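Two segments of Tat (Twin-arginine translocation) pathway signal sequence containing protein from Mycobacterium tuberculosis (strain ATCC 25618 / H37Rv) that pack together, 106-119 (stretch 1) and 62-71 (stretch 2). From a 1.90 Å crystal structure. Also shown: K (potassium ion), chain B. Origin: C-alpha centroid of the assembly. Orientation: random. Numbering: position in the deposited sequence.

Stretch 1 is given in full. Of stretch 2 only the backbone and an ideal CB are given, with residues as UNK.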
# COMPACT_ATOMS: atom_id res chain seq x y z
N PRO A 106 18.01 3.20 0.60
CA PRO A 106 17.66 2.73 -0.75
C PRO A 106 16.84 3.76 -1.50
O PRO A 106 15.95 4.41 -0.94
CB PRO A 106 16.85 1.45 -0.49
CG PRO A 106 17.12 1.09 0.94
CD PRO A 106 17.38 2.38 1.65
N ALA A 107 17.13 3.90 -2.79
CA ALA A 107 16.38 4.82 -3.64
C ALA A 107 14.94 4.35 -3.78
O ALA A 107 14.66 3.17 -4.00
CB ALA A 107 17.04 4.92 -5.01
N LEU A 108 14.01 5.30 -3.66
CA LEU A 108 12.58 4.99 -3.63
C LEU A 108 12.00 5.00 -5.05
O LEU A 108 11.14 5.81 -5.41
CB LEU A 108 11.86 5.97 -2.72
CG LEU A 108 12.44 6.04 -1.30
CD1 LEU A 108 11.78 7.14 -0.48
CD2 LEU A 108 12.29 4.69 -0.61
N THR A 109 12.48 4.06 -5.86
CA THR A 109 12.10 3.95 -7.26
C THR A 109 11.25 2.72 -7.56
O THR A 109 11.03 2.40 -8.73
CB THR A 109 13.35 3.93 -8.15
OG1 THR A 109 14.11 2.75 -7.86
CG2 THR A 109 14.20 5.15 -7.90
N GLY A 110 10.76 2.03 -6.54
CA GLY A 110 10.15 0.74 -6.76
C GLY A 110 8.64 0.69 -6.85
O GLY A 110 8.09 -0.41 -6.95
N ASP A 111 7.95 1.83 -6.85
CA ASP A 111 6.49 1.80 -6.78
C ASP A 111 5.87 1.26 -8.07
O ASP A 111 4.92 0.48 -8.01
CB ASP A 111 5.94 3.20 -6.47
CG ASP A 111 6.12 3.58 -5.02
OD1 ASP A 111 5.33 3.11 -4.17
OD2 ASP A 111 7.06 4.35 -4.72
N ARG A 112 6.39 1.67 -9.23
CA ARG A 112 5.77 1.27 -10.49
C ARG A 112 5.80 -0.24 -10.66
O ARG A 112 4.77 -0.86 -10.97
CB ARG A 112 6.47 1.96 -11.66
CG ARG A 112 5.81 1.67 -13.00
CD ARG A 112 6.64 2.20 -14.16
NE ARG A 112 7.08 3.57 -13.93
CZ ARG A 112 6.39 4.65 -14.30
NH1 ARG A 112 5.23 4.52 -14.92
NH2 ARG A 112 6.87 5.86 -14.04
N SER A 113 6.96 -0.86 -10.47
CA SER A 113 7.07 -2.30 -10.66
C SER A 113 6.34 -3.07 -9.56
O SER A 113 5.68 -4.08 -9.83
CB SER A 113 8.53 -2.72 -10.73
OG SER A 113 9.26 -2.27 -9.60
N ALA A 114 6.45 -2.60 -8.31
CA ALA A 114 5.86 -3.34 -7.20
C ALA A 114 4.34 -3.35 -7.26
O ALA A 114 3.71 -4.36 -6.94
CB ALA A 114 6.33 -2.75 -5.87
N ARG A 115 3.74 -2.24 -7.68
CA ARG A 115 2.28 -2.10 -7.66
C ARG A 115 1.62 -2.46 -8.99
O ARG A 115 0.39 -2.36 -9.09
CB ARG A 115 1.89 -0.68 -7.26
CG ARG A 115 2.42 -0.23 -5.89
CD ARG A 115 2.05 1.22 -5.60
NE ARG A 115 2.69 1.76 -4.41
CZ ARG A 115 2.13 1.81 -3.21
NH1 ARG A 115 0.90 1.34 -3.03
NH2 ARG A 115 2.79 2.33 -2.18
N SER A 116 2.38 -2.90 -9.99
CA SER A 116 1.84 -3.23 -11.30
C SER A 116 1.70 -4.73 -11.54
O SER A 116 1.39 -5.14 -12.67
CB SER A 116 2.70 -2.62 -12.41
OG SER A 116 2.70 -1.21 -12.36
N ALA A 117 1.92 -5.56 -10.52
CA ALA A 117 1.94 -7.00 -10.71
C ALA A 117 0.55 -7.62 -10.76
O ALA A 117 0.44 -8.83 -11.03
CB ALA A 117 2.76 -7.67 -9.60
N ILE A 118 -0.51 -6.85 -10.52
CA ILE A 118 -1.86 -7.39 -10.49
C ILE A 118 -2.47 -7.33 -11.89
O ILE A 118 -2.41 -6.27 -12.54
CB ILE A 118 -2.74 -6.63 -9.49
CG1 ILE A 118 -2.11 -6.66 -8.09
CG2 ILE A 118 -4.15 -7.21 -9.45
CD1 ILE A 118 -2.77 -5.72 -7.11
N PRO A 119 -3.06 -8.41 -12.38
CA PRO A 119 -3.76 -8.35 -13.67
C PRO A 119 -4.85 -7.29 -13.65
O PRO A 119 -5.41 -6.96 -12.60
CB PRO A 119 -4.34 -9.76 -13.83
CG PRO A 119 -3.48 -10.63 -12.97
CD PRO A 119 -3.06 -9.77 -11.81
N UNK A 62 11.13 1.22 -1.95
CA UNK A 62 12.49 1.02 -2.48
C UNK A 62 12.48 0.17 -3.73
O UNK A 62 11.53 -0.55 -4.03
CB UNK A 62 13.39 0.37 -1.43
N UNK A 63 13.57 0.27 -4.48
CA UNK A 63 13.71 -0.47 -5.73
C UNK A 63 13.68 -1.98 -5.47
O UNK A 63 14.17 -2.46 -4.45
CB UNK A 63 15.01 -0.08 -6.44
N UNK A 64 13.07 -2.70 -6.41
CA UNK A 64 13.15 -4.16 -6.50
C UNK A 64 12.51 -4.87 -5.32
O UNK A 64 12.98 -5.93 -4.90
CB UNK A 64 14.61 -4.59 -6.61
N UNK A 65 11.42 -4.34 -4.77
CA UNK A 65 10.67 -5.07 -3.75
C UNK A 65 9.43 -5.67 -4.40
O UNK A 65 8.90 -5.16 -5.39
CB UNK A 65 10.29 -4.16 -2.58
N UNK A 66 8.96 -6.77 -3.82
CA UNK A 66 7.77 -7.47 -4.27
C UNK A 66 6.72 -7.42 -3.17
O UNK A 66 7.06 -7.46 -1.98
CB UNK A 66 8.09 -8.92 -4.65
N UNK A 67 5.46 -7.32 -3.56
CA UNK A 67 4.36 -7.20 -2.61
C UNK A 67 3.52 -8.47 -2.59
O UNK A 67 3.52 -9.26 -3.54
CB UNK A 67 3.48 -5.99 -2.95
N UNK A 68 2.80 -8.66 -1.49
CA UNK A 68 1.82 -9.74 -1.43
C UNK A 68 0.73 -9.49 -2.45
O UNK A 68 0.29 -8.35 -2.66
CB UNK A 68 1.22 -9.87 -0.03
N UNK A 69 0.28 -10.56 -3.10
CA UNK A 69 -0.79 -10.44 -4.07
C UNK A 69 -2.12 -10.23 -3.35
O UNK A 69 -2.30 -10.67 -2.21
CB UNK A 69 -0.85 -11.68 -4.97
N UNK A 70 -3.08 -9.55 -3.99
CA UNK A 70 -4.36 -9.29 -3.32
C UNK A 70 -5.20 -10.55 -3.18
O UNK A 70 -5.83 -11.02 -4.13
CB UNK A 70 -5.15 -8.23 -4.09
N UNK A 71 -5.19 -11.12 -1.97
CA UNK A 71 -6.05 -12.23 -1.60
C UNK A 71 -6.49 -11.99 -0.16
O UNK A 71 -5.79 -11.33 0.61
CB UNK A 71 -5.34 -13.58 -1.76
K K B . 11.78 -8.58 -5.25

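Position 62 has phi/psi of -64/161. Its CA-to-CB bond points away overall, yet the ideal CB lies 3.7 Å from Pro106 CB and 4.5 Å from Leu108 CD2, so a compact apolar group suits it, and the phi admits proline. The residue is Pro62: its CG meets Leu108 CD2 at 4.0 Å. The backbone packs too, with Pro62 CA 3.4 Å from Ala107 O and Gly110 CA 3.3 Å from Pro62 O, both CA-H...O contacts. An ideal CB on Gly110 would fall 1.9 Å from Pro62 O, a clash that the glycine avoids.

At 63 the backbone N donates to Ala107 O (3.1 Å, N-H...O angle 136°), which excludes proline if this bond is to form. CA-to-CB runs sideways, and the ideal CB is already 3.3 Å from Thr109 OG1; a small side chain fits most simply, although a longer one could turn outward. Ala63 is deposited, and its methyl stops at that hydroxyl.

Position 64 has a positive phi (66/35), which favours glycine, asparagine or aspartate. CA-to-CB points away and finds nothing of stretch 1 within 5.5 Å. Asn64 fits the backbone; its O binds the potassium ion at 2.9 Å, while its N donates to water 1 (3.1 Å), which in turn donates to Ser113 OG (2.9 Å).

At 65 the extended backbone (-102/153) and sideways CB, 5.3 Å from Ala114 CB, leave room for a medium apolar or beta-branched side chain. Val65 places CG2 4.2 Å from Ala114 CB, and Val65 O lies 3.6 Å from the same methyl.

Position 66 points away from stretch 1, with the potassium nearby, so an oxygen-bearing side chain is plausible. Thr66 supplies OG1 to the ion at 2.8 Å.

Position 67 points toward the helix, its ideal CB 4.3 Å from Ala114 O. The Ala114 methyl and the aliphatic part of Arg115 offer an apolar surface that leucine, isoleucine or methionine could cover. Leu67 does so through CD1, 3.9 Å from Ala114 CB and 4.1 Å from Arg115 CG. Water 3 links Leu67 N (3.1 Å) to Ala114 O (2.7 Å).

Position 68 is out of reach and little constrained; it is Leu68. Position 69 is sideways, with open space that many polar residues would suit. Glu69 reaches back, and water 4 joins its OE2 (3.2 Å) to Ala117 O (3.3 Å) by weak bonds.

Position 70 points toward Ile118, its ideal CB 4.6 Å from Ile118 CD1; apolar groups suit, and phi -71 allows proline. Pro70 brings CG to 3.6 Å from Ile118 CD1. Position 71, out of reach, is Thr71.

Stretch 2 (62-71) PANVTLLEPT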
# COMPACT_ATOMS: atom_id res chain seq x y z
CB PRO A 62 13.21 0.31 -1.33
CG PRO A 62 12.45 0.69 -0.11
CD PRO A 62 11.02 0.80 -0.54
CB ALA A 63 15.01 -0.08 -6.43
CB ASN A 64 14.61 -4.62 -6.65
CG ASN A 64 15.38 -3.81 -7.66
OD1 ASN A 64 16.52 -3.40 -7.42
ND2 ASN A 64 14.77 -3.57 -8.82
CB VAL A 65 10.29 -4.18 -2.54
CG1 VAL A 65 11.54 -3.62 -1.88
CG2 VAL A 65 9.33 -3.07 -2.95
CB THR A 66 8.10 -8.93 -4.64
OG1 THR A 66 9.05 -8.94 -5.71
CG2 THR A 66 6.86 -9.69 -5.07
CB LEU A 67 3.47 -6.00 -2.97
CG LEU A 67 4.19 -4.66 -3.14
CD1 LEU A 67 3.22 -3.58 -3.60
CD2 LEU A 67 4.89 -4.25 -1.85
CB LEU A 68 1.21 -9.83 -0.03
CG LEU A 68 2.07 -10.31 1.15
CD1 LEU A 68 1.30 -10.15 2.45
CD2 LEU A 68 2.51 -11.75 0.95
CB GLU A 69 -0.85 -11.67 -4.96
CG GLU A 69 0.38 -11.83 -5.85
CD GLU A 69 0.27 -12.98 -6.82
OE1 GLU A 69 -0.17 -14.07 -6.41
OE2 GLU A 69 0.61 -12.79 -8.01
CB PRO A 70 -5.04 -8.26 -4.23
CG PRO A 70 -4.44 -8.49 -5.57
CD PRO A 70 -3.02 -8.92 -5.32
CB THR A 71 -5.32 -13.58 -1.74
OG1 THR A 71 -4.91 -13.75 -3.10
CG2 THR A 71 -6.23 -14.74 -1.36
O HOH W 1 12.01 -1.44 -9.01
O HOH W 2 9.83 -2.62 -6.58
O HOH W 3 4.85 -6.76 -6.52
O HOH W 4 -0.76 -9.93 -8.17
O HOH W 5 12.93 -9.60 -7.79
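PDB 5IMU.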